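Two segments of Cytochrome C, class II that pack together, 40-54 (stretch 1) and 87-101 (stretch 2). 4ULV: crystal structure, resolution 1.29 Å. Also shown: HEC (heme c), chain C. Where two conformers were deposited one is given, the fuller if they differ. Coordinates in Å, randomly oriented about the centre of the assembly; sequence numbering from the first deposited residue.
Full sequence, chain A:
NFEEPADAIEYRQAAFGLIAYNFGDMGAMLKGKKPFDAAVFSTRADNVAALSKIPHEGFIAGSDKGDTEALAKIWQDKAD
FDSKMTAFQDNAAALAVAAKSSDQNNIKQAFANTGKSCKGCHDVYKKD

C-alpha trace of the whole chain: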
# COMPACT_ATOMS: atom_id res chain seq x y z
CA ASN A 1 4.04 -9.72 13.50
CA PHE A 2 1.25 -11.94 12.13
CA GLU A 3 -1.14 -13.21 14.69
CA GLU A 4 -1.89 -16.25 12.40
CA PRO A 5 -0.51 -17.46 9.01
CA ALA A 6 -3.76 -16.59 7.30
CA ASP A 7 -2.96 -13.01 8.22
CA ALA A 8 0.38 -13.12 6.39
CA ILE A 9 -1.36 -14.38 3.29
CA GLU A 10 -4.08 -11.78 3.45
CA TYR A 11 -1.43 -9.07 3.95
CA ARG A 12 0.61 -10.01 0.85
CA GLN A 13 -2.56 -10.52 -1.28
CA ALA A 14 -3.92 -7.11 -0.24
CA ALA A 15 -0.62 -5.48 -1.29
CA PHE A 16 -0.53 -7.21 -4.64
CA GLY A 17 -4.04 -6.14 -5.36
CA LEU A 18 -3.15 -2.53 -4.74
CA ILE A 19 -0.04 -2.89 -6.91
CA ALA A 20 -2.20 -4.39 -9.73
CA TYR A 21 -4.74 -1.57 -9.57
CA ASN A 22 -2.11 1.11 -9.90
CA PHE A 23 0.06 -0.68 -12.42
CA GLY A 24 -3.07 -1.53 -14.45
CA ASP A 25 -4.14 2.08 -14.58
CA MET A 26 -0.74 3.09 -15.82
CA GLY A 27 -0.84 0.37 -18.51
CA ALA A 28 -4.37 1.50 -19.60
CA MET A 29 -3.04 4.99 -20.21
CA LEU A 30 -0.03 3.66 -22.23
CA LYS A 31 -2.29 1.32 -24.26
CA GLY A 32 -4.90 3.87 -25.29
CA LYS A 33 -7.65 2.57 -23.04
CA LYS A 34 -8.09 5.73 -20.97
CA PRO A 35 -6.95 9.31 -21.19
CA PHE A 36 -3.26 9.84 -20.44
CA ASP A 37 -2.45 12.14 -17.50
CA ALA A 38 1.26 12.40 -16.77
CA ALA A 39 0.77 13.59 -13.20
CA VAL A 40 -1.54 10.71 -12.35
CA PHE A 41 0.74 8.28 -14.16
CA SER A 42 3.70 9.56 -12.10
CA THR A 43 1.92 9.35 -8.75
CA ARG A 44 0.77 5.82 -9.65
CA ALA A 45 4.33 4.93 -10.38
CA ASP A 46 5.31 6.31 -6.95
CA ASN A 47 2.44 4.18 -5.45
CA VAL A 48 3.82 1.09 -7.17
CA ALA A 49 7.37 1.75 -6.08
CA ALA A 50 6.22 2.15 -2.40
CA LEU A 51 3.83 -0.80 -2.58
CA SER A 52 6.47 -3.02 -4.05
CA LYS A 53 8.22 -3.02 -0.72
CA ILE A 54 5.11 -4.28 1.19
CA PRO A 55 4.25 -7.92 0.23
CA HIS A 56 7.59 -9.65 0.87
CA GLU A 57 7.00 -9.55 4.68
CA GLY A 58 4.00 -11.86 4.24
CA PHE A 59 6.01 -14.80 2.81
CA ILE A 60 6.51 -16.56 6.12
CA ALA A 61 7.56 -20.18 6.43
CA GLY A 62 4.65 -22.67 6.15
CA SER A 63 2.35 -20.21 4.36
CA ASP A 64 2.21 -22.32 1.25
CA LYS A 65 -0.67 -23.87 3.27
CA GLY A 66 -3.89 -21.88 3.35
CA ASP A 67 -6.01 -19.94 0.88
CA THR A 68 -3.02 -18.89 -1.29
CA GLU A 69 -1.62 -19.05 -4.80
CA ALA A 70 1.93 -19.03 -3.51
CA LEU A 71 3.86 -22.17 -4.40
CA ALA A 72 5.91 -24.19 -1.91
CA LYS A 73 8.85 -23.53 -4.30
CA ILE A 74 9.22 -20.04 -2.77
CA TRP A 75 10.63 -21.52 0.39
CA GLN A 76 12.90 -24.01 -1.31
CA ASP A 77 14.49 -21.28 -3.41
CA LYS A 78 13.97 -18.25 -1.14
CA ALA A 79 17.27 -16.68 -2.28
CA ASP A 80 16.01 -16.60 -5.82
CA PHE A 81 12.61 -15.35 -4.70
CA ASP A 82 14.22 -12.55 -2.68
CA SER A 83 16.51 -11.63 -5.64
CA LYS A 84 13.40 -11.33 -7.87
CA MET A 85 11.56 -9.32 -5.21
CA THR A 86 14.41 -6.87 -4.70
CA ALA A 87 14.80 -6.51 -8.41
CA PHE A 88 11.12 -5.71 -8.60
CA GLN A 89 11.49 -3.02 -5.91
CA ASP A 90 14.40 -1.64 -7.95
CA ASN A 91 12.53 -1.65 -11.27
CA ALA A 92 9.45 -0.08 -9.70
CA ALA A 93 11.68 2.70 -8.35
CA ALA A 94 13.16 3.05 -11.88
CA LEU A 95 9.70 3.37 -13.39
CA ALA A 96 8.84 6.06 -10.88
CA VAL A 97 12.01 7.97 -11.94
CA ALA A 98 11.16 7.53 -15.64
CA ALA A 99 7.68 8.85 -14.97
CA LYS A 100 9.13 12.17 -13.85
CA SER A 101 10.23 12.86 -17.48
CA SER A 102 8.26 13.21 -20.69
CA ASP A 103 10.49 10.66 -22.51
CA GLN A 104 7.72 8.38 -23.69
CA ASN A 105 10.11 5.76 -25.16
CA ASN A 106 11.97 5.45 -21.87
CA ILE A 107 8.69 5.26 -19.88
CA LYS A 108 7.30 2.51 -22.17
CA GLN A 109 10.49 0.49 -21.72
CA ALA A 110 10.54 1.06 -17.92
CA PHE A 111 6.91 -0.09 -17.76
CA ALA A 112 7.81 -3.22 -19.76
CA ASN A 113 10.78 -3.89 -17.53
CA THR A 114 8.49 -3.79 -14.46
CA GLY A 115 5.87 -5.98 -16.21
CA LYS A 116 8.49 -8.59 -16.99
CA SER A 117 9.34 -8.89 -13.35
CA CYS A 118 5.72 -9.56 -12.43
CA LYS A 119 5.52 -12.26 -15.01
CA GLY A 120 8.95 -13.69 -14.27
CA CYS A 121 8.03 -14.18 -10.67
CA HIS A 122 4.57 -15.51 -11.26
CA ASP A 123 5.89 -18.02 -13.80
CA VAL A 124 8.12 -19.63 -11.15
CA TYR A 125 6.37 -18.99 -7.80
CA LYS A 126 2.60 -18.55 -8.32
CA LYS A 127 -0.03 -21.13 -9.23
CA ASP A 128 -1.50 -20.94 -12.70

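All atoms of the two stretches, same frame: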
# COMPACT_ATOMS: atom_id res chain seq x y z
N VAL A 40 -0.94 11.91 -12.92
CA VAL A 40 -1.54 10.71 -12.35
C VAL A 40 -0.63 9.53 -12.58
O VAL A 40 -0.38 8.71 -11.69
CB VAL A 40 -2.95 10.47 -12.87
CG1 VAL A 40 -3.48 9.13 -12.40
CG2 VAL A 40 -3.85 11.60 -12.42
N PHE A 41 -0.14 9.41 -13.85
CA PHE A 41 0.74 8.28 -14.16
C PHE A 41 1.94 8.26 -13.18
O PHE A 41 2.38 7.19 -12.73
CB PHE A 41 1.21 8.37 -15.63
CG PHE A 41 2.04 7.22 -16.10
CD1 PHE A 41 3.40 7.19 -15.90
CD2 PHE A 41 1.45 6.14 -16.80
CE1 PHE A 41 4.16 6.12 -16.28
CE2 PHE A 41 2.22 5.08 -17.25
CZ PHE A 41 3.57 5.09 -17.03
N SER A 42 2.54 9.45 -12.98
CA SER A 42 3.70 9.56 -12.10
C SER A 42 3.37 9.16 -10.65
O SER A 42 4.09 8.44 -10.05
CB SER A 42 4.22 11.00 -12.12
OG SER A 42 5.24 11.14 -11.14
N THR A 43 2.25 9.66 -10.16
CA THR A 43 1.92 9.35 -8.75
C THR A 43 1.54 7.85 -8.59
O THR A 43 1.88 7.25 -7.54
CB THR A 43 0.93 10.34 -8.19
OG1 THR A 43 1.19 10.49 -6.78
CG2 THR A 43 -0.47 9.92 -8.48
N ARG A 44 0.98 7.25 -9.64
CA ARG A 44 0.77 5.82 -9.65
C ARG A 44 2.07 5.07 -9.64
O ARG A 44 2.20 4.04 -8.97
CB ARG A 44 -0.17 5.37 -10.75
CG ARG A 44 -1.60 5.92 -10.49
CD ARG A 44 -2.60 4.97 -10.93
NE ARG A 44 -3.88 5.56 -11.05
CZ ARG A 44 -4.73 5.69 -10.04
NH1 ARG A 44 -4.37 5.31 -8.83
NH2 ARG A 44 -5.92 6.21 -10.30
N ALA A 45 3.05 5.57 -10.41
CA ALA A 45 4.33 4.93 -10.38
C ALA A 45 4.96 5.02 -8.99
O ALA A 45 5.59 4.06 -8.49
CB ALA A 45 5.26 5.58 -11.44
N ASP A 46 4.80 6.16 -8.32
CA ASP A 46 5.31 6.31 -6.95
C ASP A 46 4.53 5.34 -6.02
O ASP A 46 5.15 4.68 -5.18
CB ASP A 46 5.14 7.75 -6.49
CG ASP A 46 6.05 8.75 -7.26
OD1 ASP A 46 7.15 8.33 -7.61
OD2 ASP A 46 5.63 9.89 -7.54
N ASN A 47 3.22 5.17 -6.23
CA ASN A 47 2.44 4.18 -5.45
C ASN A 47 3.02 2.78 -5.65
O ASN A 47 3.24 2.01 -4.71
CB ASN A 47 1.01 4.16 -5.85
CG ASN A 47 0.23 5.39 -5.42
OD1 ASN A 47 0.70 6.14 -4.52
ND2 ASN A 47 -0.96 5.60 -5.93
N VAL A 48 3.24 2.41 -6.92
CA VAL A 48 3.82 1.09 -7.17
C VAL A 48 5.20 0.88 -6.54
O VAL A 48 5.54 -0.15 -5.98
CB VAL A 48 3.83 0.74 -8.73
CG1 VAL A 48 4.55 -0.57 -9.00
CG2 VAL A 48 2.38 0.68 -9.24
N ALA A 49 6.06 1.89 -6.66
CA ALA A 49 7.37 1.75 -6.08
C ALA A 49 7.31 1.58 -4.51
O ALA A 49 8.03 0.78 -3.98
CB ALA A 49 8.24 2.99 -6.40
N ALA A 50 6.39 2.30 -3.87
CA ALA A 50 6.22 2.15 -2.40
C ALA A 50 5.59 0.83 -2.05
O ALA A 50 6.02 0.11 -1.16
CB ALA A 50 5.36 3.29 -1.87
N LEU A 51 4.56 0.46 -2.81
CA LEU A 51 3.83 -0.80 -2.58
C LEU A 51 4.67 -2.02 -2.79
O LEU A 51 4.50 -3.07 -2.19
CB LEU A 51 2.55 -0.89 -3.40
CG LEU A 51 1.39 0.03 -3.00
CD1 LEU A 51 0.39 0.22 -4.15
CD2 LEU A 51 0.66 -0.43 -1.71
N SER A 52 5.63 -1.91 -3.75
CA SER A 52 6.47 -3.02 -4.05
C SER A 52 7.29 -3.54 -2.89
O SER A 52 7.71 -4.69 -2.87
CB SER A 52 7.42 -2.68 -5.23
OG SER A 52 8.46 -1.82 -4.80
N LYS A 53 7.48 -2.66 -1.90
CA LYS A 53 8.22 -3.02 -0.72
C LYS A 53 7.39 -3.71 0.40
O LYS A 53 7.96 -4.11 1.40
CB LYS A 53 8.89 -1.78 -0.12
CG LYS A 53 9.92 -1.13 -1.07
CD LYS A 53 10.58 0.05 -0.45
CE LYS A 53 9.95 1.31 -0.94
NZ LYS A 53 10.70 2.51 -0.47
N ILE A 54 6.10 -3.78 0.15
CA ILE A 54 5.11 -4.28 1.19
C ILE A 54 4.94 -5.82 1.24
O ILE A 54 5.03 -6.40 2.31
CB ILE A 54 3.79 -3.57 1.04
CG1 ILE A 54 3.89 -2.06 1.21
CG2 ILE A 54 2.72 -4.12 2.04
CD1 ILE A 54 4.44 -1.58 2.45
N ALA A 87 14.72 -7.04 -7.08
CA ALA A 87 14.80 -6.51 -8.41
C ALA A 87 13.53 -5.82 -8.83
O ALA A 87 13.55 -4.78 -9.48
CB ALA A 87 15.19 -7.58 -9.40
N PHE A 88 12.38 -6.39 -8.34
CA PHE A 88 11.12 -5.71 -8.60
C PHE A 88 11.07 -4.33 -7.91
O PHE A 88 10.63 -3.35 -8.48
CB PHE A 88 9.95 -6.65 -8.17
CG PHE A 88 8.61 -5.99 -8.07
CD1 PHE A 88 8.11 -5.21 -9.10
CD2 PHE A 88 7.76 -6.26 -6.97
CE1 PHE A 88 6.85 -4.65 -9.03
CE2 PHE A 88 6.51 -5.67 -6.90
CZ PHE A 88 6.02 -4.89 -7.91
N GLN A 89 11.46 -4.31 -6.63
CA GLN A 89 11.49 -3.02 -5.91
C GLN A 89 12.36 -2.04 -6.69
O GLN A 89 11.99 -0.88 -6.84
CB GLN A 89 12.01 -3.21 -4.47
CG GLN A 89 11.06 -4.06 -3.58
CD GLN A 89 11.60 -4.37 -2.19
OE1 GLN A 89 12.66 -3.85 -1.78
NE2 GLN A 89 10.86 -5.18 -1.44
N ASP A 90 13.50 -2.51 -7.18
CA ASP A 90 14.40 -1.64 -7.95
C ASP A 90 13.74 -1.15 -9.27
O ASP A 90 13.83 0.04 -9.62
CB ASP A 90 15.67 -2.39 -8.30
CG ASP A 90 16.59 -2.62 -7.13
OD1 ASP A 90 16.50 -1.91 -6.06
OD2 ASP A 90 17.50 -3.51 -7.27
N ASN A 91 13.15 -2.08 -10.05
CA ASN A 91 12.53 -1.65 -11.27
C ASN A 91 11.31 -0.78 -11.10
O ASN A 91 11.05 0.11 -11.88
CB ASN A 91 12.35 -2.84 -12.19
CG ASN A 91 11.13 -3.69 -11.88
OD1 ASN A 91 10.04 -3.17 -11.67
ND2 ASN A 91 11.31 -5.02 -11.94
N ALA A 92 10.57 -0.97 -10.00
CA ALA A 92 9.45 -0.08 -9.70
C ALA A 92 9.96 1.34 -9.39
O ALA A 92 9.35 2.31 -9.82
CB ALA A 92 8.62 -0.64 -8.54
N ALA A 93 11.06 1.40 -8.64
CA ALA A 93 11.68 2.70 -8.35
C ALA A 93 12.11 3.36 -9.69
O ALA A 93 11.94 4.58 -9.93
CB ALA A 93 12.88 2.57 -7.43
N ALA A 94 12.69 2.54 -10.57
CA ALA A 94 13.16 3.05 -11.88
C ALA A 94 12.01 3.56 -12.76
O ALA A 94 12.13 4.56 -13.47
CB ALA A 94 13.97 2.02 -12.62
N LEU A 95 10.87 2.88 -12.68
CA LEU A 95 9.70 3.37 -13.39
C LEU A 95 9.19 4.69 -12.85
O LEU A 95 8.78 5.59 -13.59
CB LEU A 95 8.58 2.30 -13.32
CG LEU A 95 7.20 2.62 -13.88
CD1 LEU A 95 7.27 3.02 -15.35
CD2 LEU A 95 6.26 1.41 -13.71
N ALA A 96 9.20 4.79 -11.51
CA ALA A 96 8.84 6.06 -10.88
C ALA A 96 9.76 7.21 -11.33
O ALA A 96 9.28 8.32 -11.55
CB ALA A 96 8.79 5.94 -9.37
N VAL A 97 11.08 6.93 -11.43
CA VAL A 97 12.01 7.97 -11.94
C VAL A 97 11.66 8.29 -13.40
O VAL A 97 11.57 9.48 -13.75
CB VAL A 97 13.50 7.49 -11.79
CG1 VAL A 97 14.44 8.40 -12.50
CG2 VAL A 97 13.91 7.41 -10.33
N ALA A 98 11.44 7.26 -14.24
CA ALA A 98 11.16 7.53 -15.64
C ALA A 98 9.90 8.36 -15.82
O ALA A 98 9.79 9.23 -16.68
CB ALA A 98 11.00 6.19 -16.40
N ALA A 99 8.92 8.12 -14.92
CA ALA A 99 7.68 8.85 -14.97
C ALA A 99 7.76 10.34 -14.62
O ALA A 99 6.83 11.09 -14.87
CB ALA A 99 6.64 8.18 -14.05
N LYS A 100 8.90 10.76 -14.08
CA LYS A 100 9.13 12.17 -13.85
C LYS A 100 9.61 12.94 -15.09
O LYS A 100 9.79 14.13 -14.99
CB LYS A 100 10.13 12.38 -12.69
CG LYS A 100 9.78 11.67 -11.40
CD LYS A 100 8.39 12.01 -10.98
CE LYS A 100 7.99 11.30 -9.66
NZ LYS A 100 7.44 9.91 -9.98
N SER A 101 9.78 12.28 -16.21
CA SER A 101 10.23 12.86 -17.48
C SER A 101 9.07 12.73 -18.46
O SER A 101 8.08 11.96 -18.23
CB SER A 101 11.40 12.05 -18.01
OG SER A 101 10.87 10.90 -18.67
FE HEC C . 2.37 -10.82 -7.95
CHA HEC C . -0.15 -12.50 -6.33
CHB HEC C . 0.09 -8.72 -9.28
CHC HEC C . 4.89 -8.79 -9.01
CHD HEC C . 4.65 -12.88 -6.51
NA HEC C . 0.30 -10.64 -7.78
C1A HEC C . -0.58 -11.42 -7.11
C2A HEC C . -1.90 -11.00 -7.31
C3A HEC C . -1.83 -9.93 -8.14
C4A HEC C . -0.44 -9.72 -8.42
CMA HEC C . -2.97 -9.14 -8.69
CAA HEC C . -3.15 -11.65 -6.70
CBA HEC C . -3.45 -11.03 -5.32
CGA HEC C . -4.73 -11.56 -4.70
O1A HEC C . -4.72 -12.69 -4.21
O2A HEC C . -5.72 -10.82 -4.67
NB HEC C . 2.49 -8.98 -8.89
C1B HEC C . 1.46 -8.31 -9.48
C2B HEC C . 1.87 -7.28 -10.33
C3B HEC C . 3.22 -7.33 -10.22
C4B HEC C . 3.60 -8.36 -9.36
CMB HEC C . 1.02 -6.43 -11.20
CAB HEC C . 4.27 -6.47 -10.90
CBB HEC C . 3.90 -4.99 -11.04
NC HEC C . 4.46 -10.77 -7.74
C1C HEC C . 5.36 -9.89 -8.32
C2C HEC C . 6.69 -10.28 -8.06
C3C HEC C . 6.63 -11.46 -7.32
C4C HEC C . 5.22 -11.71 -7.16
CMC HEC C . 7.91 -9.51 -8.56
CAC HEC C . 7.73 -12.34 -6.81
CBC HEC C . 9.08 -11.76 -6.52
ND HEC C . 2.28 -12.41 -6.60
C1D HEC C . 3.28 -13.19 -6.24
C2D HEC C . 2.84 -14.35 -5.53
C3D HEC C . 1.49 -14.18 -5.40
C4D HEC C . 1.16 -13.01 -6.12
CMD HEC C . 3.67 -15.44 -4.96
CAD HEC C . 0.56 -15.06 -4.63
CBD HEC C . 0.19 -14.49 -3.26
CGD HEC C . -0.78 -15.39 -2.46
O1D HEC C . -1.76 -15.89 -3.12
O2D HEC C . -0.48 -15.58 -1.28
O HOH W 1 6.58 2.20 -10.35
O HOH W 2 10.75 0.69 -4.86
O HOH W 3 8.05 -6.53 -0.84

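Two waters bridge the backbones of these helices, an uncommon arrangement between carbonyls that already accept hydrogen bonds within their own stretch. Water 1 donates to Ala-45 O and to Ala-92 O, each at 2.8 Å; water 2 repeats the pattern one turn on, reaching Ala-49 O at 2.9 Å and Gln-89 O at 2.8 Å. The waters sit where the backbones come close, and small residues permit that approach. The helices run nearly antiparallel, at 163°, with axes approaching to 8.0 Å; the CA atoms of Ala-49 and Ala-92 lie 4.6 Å apart, those of Ala-45 and Ala-96 4.7 Å.

The general principle is that alanine lets one helix settle against the backbone of another. Ala-45 CB rests 3.7 Å from Ala-96 CA, and Ala-92 CB lies equally close, 3.7 Å, to Ala-49 CA. Larger apolar groups flank this seam: Val-48 CG1 meets Ala-92 CB at 4.1 Å, while Phe-41 presents its ring edge to Ala-99, CD1 to CB 3.9 Å.

Polar chemistry secures both ends. Near the start of stretch 1, Lys-100 NZ donates to Ser-42 OG at 2.8 Å and forms a salt bridge with Asp-46, NZ to OD1 2.9 Å; a further bond from NZ to Ala-96 O, 2.9 Å, ties the ammonium back to a carbonyl of the preceding helix. At the other end, Ser-52 OG turns back to Ala-49 O, 2.8 Å, and Ser-52 CB sits over one face of the Phe-88 ring, 3.5 Å from CE2, in a CH-pi contact. The opposite face of that ring lies against the heme, so the aromatic side chain links the helix pair to the cofactor of this cytochrome. Gln-89 NE2 adds a weak hydrogen bond to Ser-52 O at 3.5 Å.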